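Side-chain contacts in lipid II:glycine glycyltransferase (Staphylococcus aureus, PDB 6SNR), which probably adds the first glycine of the pentaglycine interpeptide bridge to the lysine side chain of membrane-bound lipid II, with glycyl-tRNA as donor: residues K236-I239 against A240-N243; K283-D286 against L287-D290. One frame throughout, in Å; residues are numbered along the deposited sequence.

Contact 1 (K236-I239 against A240-N243); sequences KENI and AKVN
The carbonyl oxygen of Ile239 takes the backbone hydrogen bond of Asn243 N at 2.9 Å, with a C=O...N angle of 163°, and around the same oxygen the Asn243 side chain folds back. Its CG stands 3.4 Å from Ile239 O, a packing distance that follows from the first torsion: with chi1 at -73°, CG lies beside its own backbone N and hence over the preceding turn. Ile239 and Asn243 run side by side and point the same way, the methyl CG2 of Ile239 touching the amide ND2 of Asn243 at 3.9 Å. The polar end of Asn243 is used elsewhere, OD1 accepting from Lys288 on helix 267-297.

One residue earlier, a methyl takes the corresponding place near the bonded carbonyl oxygen. Val242 N donates to Asn238 O at 2.9 Å, and the Val242 methyl CG2 rests 3.4 Å from that same Asn238 O. Lys241 sends its chain back along Asn238, where CE lies 4.4 Å from Asn238 CG; meanwhile Asn238 ND2 donates to Gly178 O, which gives this buried amide a partner. Ile239 packs on Leu291 and Glu295 of helix 267-297, and Lys236 NZ forms a salt bridge with Glu295.

Four successive i to i+4 bonds, from Ala240 N to Lys236 O through Asn243 N to Ile239 O, make this a regular alpha-helical turn near the start of helix 235-262, whose side chains pack against the antiparallel partner helix of a helical hairpin, the coiled-coil arm familiar from Fem ligases.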
loop_
_atom_site.group_PDB
_atom_site.type_symbol
_atom_site.label_atom_id
_atom_site.label_comp_id
_atom_site.label_asym_id
_atom_site.label_seq_id
_atom_site.Cartn_x
_atom_site.Cartn_y
_atom_site.Cartn_z
ATOM N N LYS A 236 4.666 21.018 21.120
ATOM C CA LYS A 236 5.267 22.342 20.877
ATOM C C LYS A 236 4.747 23.006 19.623
ATOM O O LYS A 236 4.453 24.210 19.614
ATOM C CB LYS A 236 6.784 22.251 20.745
ATOM C CG LYS A 236 7.520 22.181 22.051
ATOM C CD LYS A 236 9.016 22.360 21.838
ATOM C CE LYS A 236 9.812 22.037 23.094
ATOM N NZ LYS A 236 9.546 20.664 23.625
ATOM N N GLU A 237 4.656 22.239 18.535
ATOM C CA GLU A 237 4.171 22.799 17.299
ATOM C C GLU A 237 2.740 23.304 17.482
ATOM O O GLU A 237 2.390 24.383 17.004
ATOM C CB GLU A 237 4.196 21.768 16.165
ATOM C CG GLU A 237 5.582 21.377 15.651
ATOM C CD GLU A 237 5.498 20.603 14.335
ATOM O OE1 GLU A 237 4.468 19.943 14.085
ATOM O OE2 GLU A 237 6.445 20.668 13.536
ATOM N N ASN A 238 1.932 22.520 18.175
ATOM C CA ASN A 238 0.508 22.841 18.322
ATOM C C ASN A 238 0.299 24.034 19.227
ATOM O O ASN A 238 -0.580 24.853 18.946
ATOM C CB ASN A 238 -0.284 21.663 18.812
ATOM C CG ASN A 238 -0.374 20.558 17.779
ATOM O OD1 ASN A 238 0.431 20.496 16.840
ATOM N ND2 ASN A 238 -1.363 19.715 17.926
ATOM N N ILE A 239 1.127 24.129 20.260
ATOM C CA ILE A 239 1.163 25.319 21.148
ATOM C C ILE A 239 1.487 26.589 20.335
ATOM O O ILE A 239 0.830 27.620 20.471
ATOM C CB ILE A 239 2.135 25.115 22.350
ATOM C CG1 ILE A 239 1.563 24.029 23.291
ATOM C CG2 ILE A 239 2.398 26.457 23.069
ATOM C CD1 ILE A 239 2.477 23.476 24.371
ATOM N N ALA A 240 2.467 26.517 19.436
ATOM C CA ALA A 240 2.733 27.642 18.542
ATOM C C ALA A 240 1.537 28.022 17.692
ATOM O O ALA A 240 1.273 29.207 17.496
ATOM C CB ALA A 240 3.943 27.334 17.658
ATOM N N LYS A 241 0.820 27.023 17.162
ATOM C CA LYS A 241 -0.389 27.257 16.408
ATOM C C LYS A 241 -1.432 27.971 17.312
ATOM O O LYS A 241 -2.104 28.863 16.844
ATOM C CB LYS A 241 -0.948 25.927 15.879
ATOM C CG LYS A 241 -2.261 25.969 15.107
ATOM C CD LYS A 241 -2.657 24.599 14.523
ATOM C CE LYS A 241 -2.819 23.511 15.599
ATOM N NZ LYS A 241 -3.865 22.479 15.317
ATOM N N VAL A 242 -1.569 27.535 18.567
ATOM C CA VAL A 242 -2.571 28.133 19.467
ATOM C C VAL A 242 -2.199 29.590 19.744
ATOM O O VAL A 242 -3.051 30.453 19.696
ATOM C CB VAL A 242 -2.744 27.320 20.766
ATOM C CG1 VAL A 242 -3.615 28.087 21.784
ATOM C CG2 VAL A 242 -3.360 25.970 20.466
ATOM N N ASN A 243 -0.924 29.860 19.970
ATOM C CA ASN A 243 -0.461 31.227 20.223
ATOM C C ASN A 243 -0.786 32.144 19.056
ATOM O O ASN A 243 -1.196 33.299 19.239
ATOM C CB ASN A 243 1.035 31.244 20.525
ATOM C CG ASN A 243 1.358 30.703 21.893
ATOM O OD1 ASN A 243 0.507 30.714 22.781
ATOM N ND2 ASN A 243 2.582 30.197 22.078
#

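Contact 2 (K283-D286 against L287-D290); sequences KNED and LKRD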
loop_
_atom_site.group_PDB
_atom_site.type_symbol
_atom_site.label_atom_id
_atom_site.label_comp_id
_atom_site.label_asym_id
_atom_site.label_seq_id
_atom_site.Cartn_x
_atom_site.Cartn_y
_atom_site.Cartn_z
ATOM N N LYS A 283 -11.113 29.175 25.517
ATOM C CA LYS A 283 -10.983 27.765 25.143
ATOM C C LYS A 283 -9.585 27.446 24.656
ATOM O O LYS A 283 -9.015 26.403 24.967
ATOM C CB LYS A 283 -12.004 27.394 24.075
ATOM C CG LYS A 283 -13.423 27.274 24.618
ATOM C CD LYS A 283 -14.407 26.893 23.523
ATOM C CE LYS A 283 -15.784 26.627 24.084
ATOM N NZ LYS A 283 -15.900 25.181 24.415
ATOM N N ASN A 284 -9.037 28.337 23.848
ATOM C CA ASN A 284 -7.659 28.162 23.398
ATOM C C ASN A 284 -6.657 28.158 24.520
ATOM O O ASN A 284 -5.679 27.386 24.541
ATOM C CB ASN A 284 -7.315 29.222 22.349
ATOM C CG ASN A 284 -7.693 28.776 20.952
ATOM O OD1 ASN A 284 -7.111 27.821 20.455
ATOM N ND2 ASN A 284 -8.643 29.447 20.319
ATOM N N GLU A 285 -6.902 29.002 25.537
ATOM C CA GLU A 285 -6.005 28.979 26.674
ATOM C C GLU A 285 -6.052 27.648 27.469
ATOM O O GLU A 285 -5.026 27.158 27.937
ATOM C CB GLU A 285 -6.202 30.238 27.558
ATOM C CG GLU A 285 -5.065 30.383 28.574
ATOM C CD GLU A 285 -3.789 31.029 28.038
ATOM O OE1 GLU A 285 -3.743 31.409 26.846
ATOM O OE2 GLU A 285 -2.799 31.123 28.808
ATOM N N ASP A 286 -7.242 27.085 27.603
ATOM C CA ASP A 286 -7.438 25.816 28.249
ATOM C C ASP A 286 -6.680 24.738 27.447
ATOM O O ASP A 286 -6.013 23.880 28.027
ATOM C CB ASP A 286 -8.908 25.419 28.289
ATOM C CG ASP A 286 -9.738 26.245 29.270
ATOM O OD1 ASP A 286 -9.180 26.867 30.188
ATOM O OD2 ASP A 286 -10.967 26.208 29.108
ATOM N N LEU A 287 -6.774 24.815 26.130
ATOM C CA LEU A 287 -6.060 23.833 25.271
ATOM C C LEU A 287 -4.551 23.956 25.429
ATOM O O LEU A 287 -3.838 22.963 25.454
ATOM C CB LEU A 287 -6.436 24.025 23.802
ATOM C CG LEU A 287 -5.729 23.164 22.746
ATOM C CD1 LEU A 287 -5.961 21.710 23.082
ATOM C CD2 LEU A 287 -6.284 23.525 21.382
ATOM N N LYS A 288 -4.053 25.178 25.536
ATOM C CA LYS A 288 -2.633 25.420 25.711
ATOM C C LYS A 288 -2.155 24.711 26.977
ATOM O O LYS A 288 -1.145 24.003 26.966
ATOM C CB LYS A 288 -2.341 26.914 25.778
ATOM C CG LYS A 288 -0.883 27.260 25.863
ATOM C CD LYS A 288 -0.650 28.716 25.445
ATOM C CE LYS A 288 0.711 29.198 25.930
ATOM N NZ LYS A 288 0.925 30.619 25.574
ATOM N N ARG A 289 -2.934 24.812 28.056
ATOM C CA ARG A 289 -2.608 24.092 29.294
ATOM C C ARG A 289 -2.522 22.566 29.081
ATOM O O ARG A 289 -1.637 21.909 29.613
ATOM C CB ARG A 289 -3.632 24.355 30.419
ATOM C CG ARG A 289 -3.695 25.791 30.938
ATOM C CD ARG A 289 -2.458 26.194 31.724
ATOM N NE ARG A 289 -1.391 26.708 30.859
ATOM C CZ ARG A 289 -1.393 27.911 30.283
ATOM N NH1 ARG A 289 -2.414 28.748 30.459
ATOM N NH2 ARG A 289 -0.370 28.280 29.495
ATOM N N ASP A 290 -3.485 22.030 28.349
ATOM C CA ASP A 290 -3.570 20.573 28.124
ATOM C C ASP A 290 -2.362 20.116 27.289
ATOM O O ASP A 290 -1.746 19.076 27.596
ATOM C CB ASP A 290 -4.884 20.195 27.430
ATOM C CG ASP A 290 -6.133 20.523 28.241
ATOM O OD1 ASP A 290 -6.057 20.730 29.467
ATOM O OD2 ASP A 290 -7.229 20.489 27.637
HETATM O O HOH W 1 0.027 30.987 28.611
#
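The guanidinium of Arg289 receives Glu285 OE2 and a bound water at its edge, both in its plane, while the backbone oxygen Glu285 O lies over one face. Arg289 NH1 donates to Glu285 OE2 at 2.9 Å with an N-H...O angle of 162°, an i to i+4 salt bridge spanning one helical turn. The two flat groups are not coplanar: their planes stand 65° apart, and NH1 approaches OE2 from above the carboxylate plane, 39° out of it. Arg289 NH2 lies 3.8 Å from Glu285 OE2, so the direct bond runs through NH1 alone.

The water completes a small ring. It donates to Glu285 OE2 at 2.8 Å and accepts from Arg289 NH2 at 2.9 Å, so that the carboxylate oxygen has two donors and the guanidinium is held at both terminal nitrogens. A weak third bond comes to this water from Lys288 NZ, whose stronger partner is Asn243 OD1.

Both chains are bent. Glu285 leaves with CG anti to the backbone N and turns at the next bond, whereas Arg289 curls back over the previous turn, its CG 3.6 Å from Glu285 O. Arg289 NE forms a salt bridge with Glu292, probably helping to fix the rotation of the group. The other carboxylate oxygen, Glu285 OE1, stays 4.9 Å from Lys288 NZ, too far for contact, though the opposite charges probably attract.

Beneath these polar ends runs the ordinary i to i+4 bonding of helix 267-297. This is a surface contact in which Arg289 is exposed while Lys288 reaches across to helix 235-262, the antiparallel neighbour in the hairpin. Asn284 packs against Val242, Glu245, Leu246 and Leu249 of that helix.

In the fold
From the N terminus the chain passes through the first mixed sheet and into the second before strand 226-233 leads to helix 235-262, which carries contact 1 near its beginning. The chain then turns and returns as helix 267-297, with contact 2 in its later part. Each contact lies within one helix and closes no loop of its own; the two follow in series, neither nested nor crossed. Their centres are about 10 Å apart because the hairpin brings them together, the helices touching through the Asn243-Lys288 hydrogen bond and the packing of Val242. Strand 302-312 then resumes the sheet beside strand 226-233, making the helical pair an excursion between neighbouring strands.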